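Local coordinates for protein glycoside Hydrolase Family 43_12 (Metagenome, PDB 7JVH) that is a family 43 glycoside hydrolase from a gut metagenome that probably cleaves arabinofuranosyl or xylosyl linkages in plant polysaccharides, at residues S79-P84 and T113-S118; A119-P124 and T139-A144. All blocks are in the same frame, centred on the assembly; numbering follows the deposited sequence.

Interaction 1: S79-P84 and T113-S118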
loop_
_atom_site.group_PDB
_atom_site.type_symbol
_atom_site.label_atom_id
_atom_site.label_comp_id
_atom_site.label_asym_id
_atom_site.label_seq_id
_atom_site.Cartn_x
_atom_site.Cartn_y
_atom_site.Cartn_z
ATOM N N SER A 79 -0.986 -1.502 -4.519
ATOM C CA SER A 79 -0.876 -2.711 -3.715
ATOM C C SER A 79 0.031 -3.807 -4.262
ATOM O O SER A 79 0.279 -4.809 -3.579
ATOM C CB SER A 79 -2.270 -3.288 -3.447
ATOM O OG SER A 79 -3.026 -3.419 -4.633
ATOM N N PHE A 80 0.492 -3.655 -5.507
ATOM C CA PHE A 80 1.507 -4.533 -6.092
ATOM C C PHE A 80 1.003 -5.994 -6.147
ATOM O O PHE A 80 -0.041 -6.237 -6.753
ATOM C CB PHE A 80 2.852 -4.239 -5.393
ATOM C CG PHE A 80 3.198 -2.783 -5.460
ATOM C CD1 PHE A 80 3.823 -2.264 -6.578
ATOM C CD2 PHE A 80 2.800 -1.911 -4.469
ATOM C CE1 PHE A 80 4.097 -0.917 -6.683
ATOM C CE2 PHE A 80 3.069 -0.544 -4.591
ATOM C CZ PHE A 80 3.712 -0.059 -5.700
ATOM N N ALA A 81 1.692 -6.943 -5.511
ATOM C CA ALA A 81 1.307 -8.365 -5.600
ATOM C C ALA A 81 0.316 -8.887 -4.557
ATOM O O ALA A 81 0.027 -10.084 -4.506
ATOM C CB ALA A 81 2.557 -9.240 -5.619
HETATM N N MSE A 82 -0.198 -7.994 -3.709
HETATM C CA MSE A 82 -1.115 -8.389 -2.648
HETATM C C MSE A 82 -2.497 -8.597 -3.257
HETATM O O MSE A 82 -2.837 -7.957 -4.254
HETATM C CB MSE A 82 -1.146 -7.325 -1.544
HETATM C CG MSE A 82 0.198 -7.080 -0.868
HETATM SE SE MSE A 82 0.040 -5.596 0.436
HETATM C CE MSE A 82 1.782 -5.092 1.199
ATOM N N PHE A 83 -3.274 -9.517 -2.675
ATOM C CA PHE A 83 -4.635 -9.770 -3.123
ATOM C C PHE A 83 -5.579 -9.904 -1.930
ATOM O O PHE A 83 -5.277 -10.625 -0.981
ATOM C CB PHE A 83 -4.725 -11.023 -3.987
ATOM C CG PHE A 83 -6.066 -11.202 -4.627
ATOM C CD1 PHE A 83 -6.350 -10.596 -5.851
ATOM C CD2 PHE A 83 -7.062 -11.920 -3.994
ATOM C CE1 PHE A 83 -7.602 -10.754 -6.430
ATOM C CE2 PHE A 83 -8.310 -12.067 -4.565
ATOM C CZ PHE A 83 -8.579 -11.498 -5.784
ATOM N N PRO A 84 -6.752 -9.221 -1.920
ATOM C CA PRO A 84 -7.173 -8.334 -3.007
ATOM C C PRO A 84 -6.322 -7.085 -3.093
ATOM O O PRO A 84 -5.600 -6.776 -2.151
ATOM C CB PRO A 84 -8.597 -7.984 -2.611
ATOM C CG PRO A 84 -8.595 -8.098 -1.122
ATOM C CD PRO A 84 -7.737 -9.265 -0.824
ATOM N N THR A 113 -0.780 -14.741 -9.373
ATOM C CA THR A 113 -0.131 -16.043 -9.161
ATOM C C THR A 113 1.396 -15.983 -9.196
ATOM O O THR A 113 2.034 -16.411 -8.264
ATOM C CB THR A 113 -0.628 -17.055 -10.204
ATOM O OG1 THR A 113 -2.049 -16.991 -10.272
ATOM C CG2 THR A 113 -0.218 -18.472 -9.864
ATOM N N THR A 114 1.955 -15.439 -10.286
ATOM C CA THR A 114 3.402 -15.364 -10.512
ATOM C C THR A 114 3.943 -13.931 -10.640
ATOM O O THR A 114 5.010 -13.704 -11.222
ATOM C CB THR A 114 3.837 -16.191 -11.755
ATOM O OG1 THR A 114 3.313 -15.602 -12.948
ATOM C CG2 THR A 114 3.345 -17.602 -11.663
ATOM N N CYS A 115 3.222 -12.979 -10.038
ATOM C CA CYS A 115 3.572 -11.569 -10.045
ATOM C C CYS A 115 4.841 -11.304 -9.245
ATOM O O CYS A 115 5.004 -11.823 -8.140
ATOM C CB CYS A 115 2.416 -10.788 -9.438
ATOM S SG CYS A 115 2.491 -8.978 -9.556
ATOM N N GLY A 116 5.736 -10.486 -9.801
ATOM C CA GLY A 116 6.896 -10.002 -9.094
ATOM C C GLY A 116 6.488 -9.065 -7.950
ATOM O O GLY A 116 5.525 -8.268 -8.066
ATOM N N ILE A 117 7.244 -9.152 -6.848
ATOM C CA ILE A 117 6.967 -8.433 -5.618
ATOM C C ILE A 117 6.835 -6.925 -5.836
ATOM O O ILE A 117 6.041 -6.276 -5.154
ATOM C CB ILE A 117 8.052 -8.720 -4.562
ATOM C CG1 ILE A 117 7.563 -8.344 -3.173
ATOM C CG2 ILE A 117 9.360 -8.020 -4.911
ATOM C CD1 ILE A 117 6.485 -9.255 -2.630
ATOM N N SER A 118 7.593 -6.380 -6.798
ATOM C CA SER A 118 7.557 -4.976 -7.153
ATOM C C SER A 118 6.933 -4.729 -8.532
ATOM O O SER A 118 7.308 -3.793 -9.245
ATOM C CB SER A 118 8.969 -4.407 -7.072
ATOM O OG SER A 118 9.778 -4.898 -8.105
HETATM O O HOH W 1 4.027 -7.242 -3.560
#

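Interaction 2: A119-P124 and T139-A144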
loop_
_atom_site.group_PDB
_atom_site.type_symbol
_atom_site.label_atom_id
_atom_site.label_comp_id
_atom_site.label_asym_id
_atom_site.label_seq_id
_atom_site.Cartn_x
_atom_site.Cartn_y
_atom_site.Cartn_z
ATOM N N ALA A 119 5.979 -5.593 -8.891
ATOM C CA ALA A 119 5.184 -5.458 -10.106
ATOM C C ALA A 119 3.712 -5.316 -9.676
ATOM O O ALA A 119 3.434 -4.664 -8.691
ATOM C CB ALA A 119 5.415 -6.670 -11.022
ATOM N N GLY A 120 2.785 -5.939 -10.416
ATOM C CA GLY A 120 1.378 -5.942 -10.073
ATOM C C GLY A 120 0.761 -4.555 -10.232
ATOM O O GLY A 120 0.996 -3.859 -11.230
ATOM N N ILE A 121 -0.021 -4.149 -9.225
ATOM C CA ILE A 121 -0.814 -2.917 -9.282
ATOM C C ILE A 121 -0.001 -1.687 -8.873
ATOM O O ILE A 121 0.324 -1.498 -7.704
ATOM C CB ILE A 121 -2.054 -3.020 -8.388
ATOM C CG1 ILE A 121 -2.931 -4.206 -8.795
ATOM C CG2 ILE A 121 -2.843 -1.722 -8.445
ATOM C CD1 ILE A 121 -3.468 -4.154 -10.203
ATOM N N TYR A 122 0.310 -0.844 -9.864
ATOM C CA TYR A 122 1.023 0.420 -9.654
ATOM C C TYR A 122 0.027 1.542 -9.238
ATOM O O TYR A 122 -1.126 1.269 -8.877
ATOM C CB TYR A 122 1.839 0.773 -10.906
ATOM C CG TYR A 122 3.202 0.091 -10.956
ATOM C CD1 TYR A 122 3.399 -1.196 -10.419
ATOM C CD2 TYR A 122 4.293 0.721 -11.543
ATOM C CE1 TYR A 122 4.644 -1.815 -10.469
ATOM C CE2 TYR A 122 5.544 0.106 -11.563
ATOM C CZ TYR A 122 5.709 -1.165 -11.027
ATOM O OH TYR A 122 6.949 -1.747 -11.043
ATOM N N ALA A 123 0.498 2.794 -9.254
ATOM C CA ALA A 123 -0.293 3.950 -8.828
ATOM C C ALA A 123 -1.730 3.916 -9.330
ATOM O O ALA A 123 -1.974 3.849 -10.529
ATOM C CB ALA A 123 0.372 5.235 -9.271
ATOM N N PRO A 124 -2.727 3.913 -8.428
ATOM C CA PRO A 124 -4.127 4.050 -8.816
ATOM C C PRO A 124 -4.545 5.512 -8.978
ATOM O O PRO A 124 -3.952 6.390 -8.340
ATOM C CB PRO A 124 -4.849 3.439 -7.616
ATOM C CG PRO A 124 -3.990 3.778 -6.465
ATOM C CD PRO A 124 -2.570 3.722 -6.974
ATOM N N THR A 139 -5.511 2.234 -13.552
ATOM C CA THR A 139 -4.172 1.876 -13.088
ATOM C C THR A 139 -3.381 1.071 -14.129
ATOM O O THR A 139 -3.889 0.770 -15.210
ATOM C CB THR A 139 -4.286 1.069 -11.780
ATOM O OG1 THR A 139 -2.988 0.874 -11.218
ATOM C CG2 THR A 139 -4.948 -0.265 -12.017
ATOM N N THR A 140 -2.133 0.737 -13.783
ATOM C CA THR A 140 -1.300 -0.180 -14.555
ATOM C C THR A 140 -1.156 -1.485 -13.768
ATOM O O THR A 140 -0.761 -1.486 -12.594
ATOM C CB THR A 140 0.098 0.396 -14.817
ATOM O OG1 THR A 140 -0.011 1.747 -15.271
ATOM C CG2 THR A 140 0.816 -0.386 -15.892
ATOM N N GLU A 141 -1.501 -2.593 -14.422
ATOM C CA GLU A 141 -1.482 -3.917 -13.818
ATOM C C GLU A 141 -0.407 -4.761 -14.516
ATOM O O GLU A 141 -0.678 -5.376 -15.523
ATOM C CB GLU A 141 -2.873 -4.569 -13.923
ATOM C CG GLU A 141 -2.929 -6.055 -13.544
ATOM C CD GLU A 141 -4.328 -6.553 -13.290
ATOM O OE1 GLU A 141 -4.784 -6.449 -12.158
ATOM O OE2 GLU A 141 -4.976 -7.052 -14.221
ATOM N N PHE A 142 0.807 -4.753 -13.949
ATOM C CA PHE A 142 1.961 -5.493 -14.441
ATOM C C PHE A 142 1.923 -6.916 -13.934
ATOM O O PHE A 142 2.797 -7.345 -13.197
ATOM C CB PHE A 142 3.276 -4.816 -14.019
ATOM C CG PHE A 142 3.576 -3.541 -14.766
ATOM C CD1 PHE A 142 3.620 -3.526 -16.174
ATOM C CD2 PHE A 142 3.832 -2.355 -14.091
ATOM C CE1 PHE A 142 3.914 -2.362 -16.863
ATOM C CE2 PHE A 142 4.135 -1.183 -14.796
ATOM C CZ PHE A 142 4.181 -1.195 -16.175
ATOM N N CYS A 143 0.864 -7.628 -14.324
ATOM C CA CYS A 143 0.666 -9.054 -14.096
ATOM C C CYS A 143 -0.654 -9.402 -14.789
ATOM O O CYS A 143 -1.297 -8.519 -15.344
ATOM C CB CYS A 143 0.670 -9.413 -12.595
ATOM S SG CYS A 143 -0.836 -9.042 -11.644
ATOM N N ALA A 144 -1.035 -10.685 -14.768
ATOM C CA ALA A 144 -2.287 -11.144 -15.375
ATOM C C ALA A 144 -3.495 -10.592 -14.612
ATOM O O ALA A 144 -3.381 -10.291 -13.424
ATOM C CB ALA A 144 -2.305 -12.665 -15.407
#

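Interaction 1: S79-P84 and T113-S118
The Phe80 ring meets residues 113-118 only at its rim, where Phe80 CD1 reaches Ser118 C obliquely at 4.4 Å. The ring also meets that of Phe556, the two planes only about 25° apart. At the root of the side chain, Phe80 CB comes 3.8 Å from Ile117 O. Phe80 and Ala81 are the central residues of a type II' turn closed by the bond from Met82 N to Ser79 O. Phe80 takes the positive-phi place (phi 61°), usually given to glycine, and the turn aims the CB of Phe80 and the small Ala81 methyl at residues 113-118. That methyl fits at ordinary packing distance beside the loop, Ala81 CB lying 3.9 Å from Cys115 SG and 4.0 Å from Gly116 O. With chi1 at -171°, SG of Cys115 stands anti to its own backbone N, and this brings the sulfur to the methyl. Arg401 binds Cys115 O and bonds to the backbone of Ala81, while Ile117 and Ala81 touch Met400.

The polar link between the segments is indirect. A water accepts from Ala81 N at 3.1 Å and donates to Ile117 O at 2.7 Å. With no direct hydrogen bond between the segments, the contact rests on modest apolar packing and on this water, which gives a partner to two backbone groups, Ala81 N and Ile117 O, that stand 4.4 Å apart.

Interaction 2: A119-P124 and T139-A144
Gly120 and Phe142 exchange two backbone hydrogen bonds, Phe142 N to Gly120 O at 2.9 Å and Gly120 N to Phe142 O at 3.1 Å. A third, from Tyr122 N to Thr140 O, is 3.0 Å long and almost straight at 172°. Beyond them the pairing yields to a side chain: a Thr139 chi1 of -172° sets OG1 anti to the backbone N, where it lies 3.0 Å from Tyr122 O and 3.2 Å from Ala123 O, two acceptors within reach of its one proton. The positive phi of Gly120 suits a residue without a side chain.

Outside this polar core, Phe142 turns its edge onto the face of Tyr122, a T-shaped stack with centroids 4.9 Å apart and planes at 81°; CD2 of Phe142 sits over the centre of the tyrosine ring. On the sheet face carrying Ile121 and Glu141, a non-hydrogen-bonded pair, the aliphatic stem of the glutamate packs against Ile121 CD1, 3.8 Å from Glu141 CB. The Tyr122 hydroxyl bonds to Ser118 O, and its ring also meets Phe556 edge-to-face. Replacing Tyr122 by alanine is likely to leave the edge of Phe142 with no aromatic face to rest on and Ser118 O without its hydroxyl partner.

The strands form an antiparallel hairpin within one four-stranded sheet, a blade of the five-bladed beta-propeller known for family 43. Strand 120-129 is an edge strand, the first of the blade, while 134-142 pairs on its other side with 148-154, where Thr139 and Glu141 both touch Met150.

How the interactions relate
The loop of interaction 1 runs straight into the first strand of interaction 2, and their centres lie about 9 Å apart. Phe80 N approaches Ile121 O at 3.1 Å, a probable hydrogen bond that ties the turn at 79-84 to the first strand of the blade. Near this join, Cys115 SG packs 3.6 Å from Cys143 CB, and Phe80 CD1 packs 3.2 Å from Ala119 O. Phe556, in the C-terminal region, touches aromatic rings of both contacts, so it bridges them from outside. Bound glycerol lies about 3 Å from the side chain of Phe80; about 3 Å from that of Ala123 there is also glycerol, hydrogen-bonded to Ala123 N. This is consistent with a nearby pocket, although glycerol probably came from the crystallisation liquor.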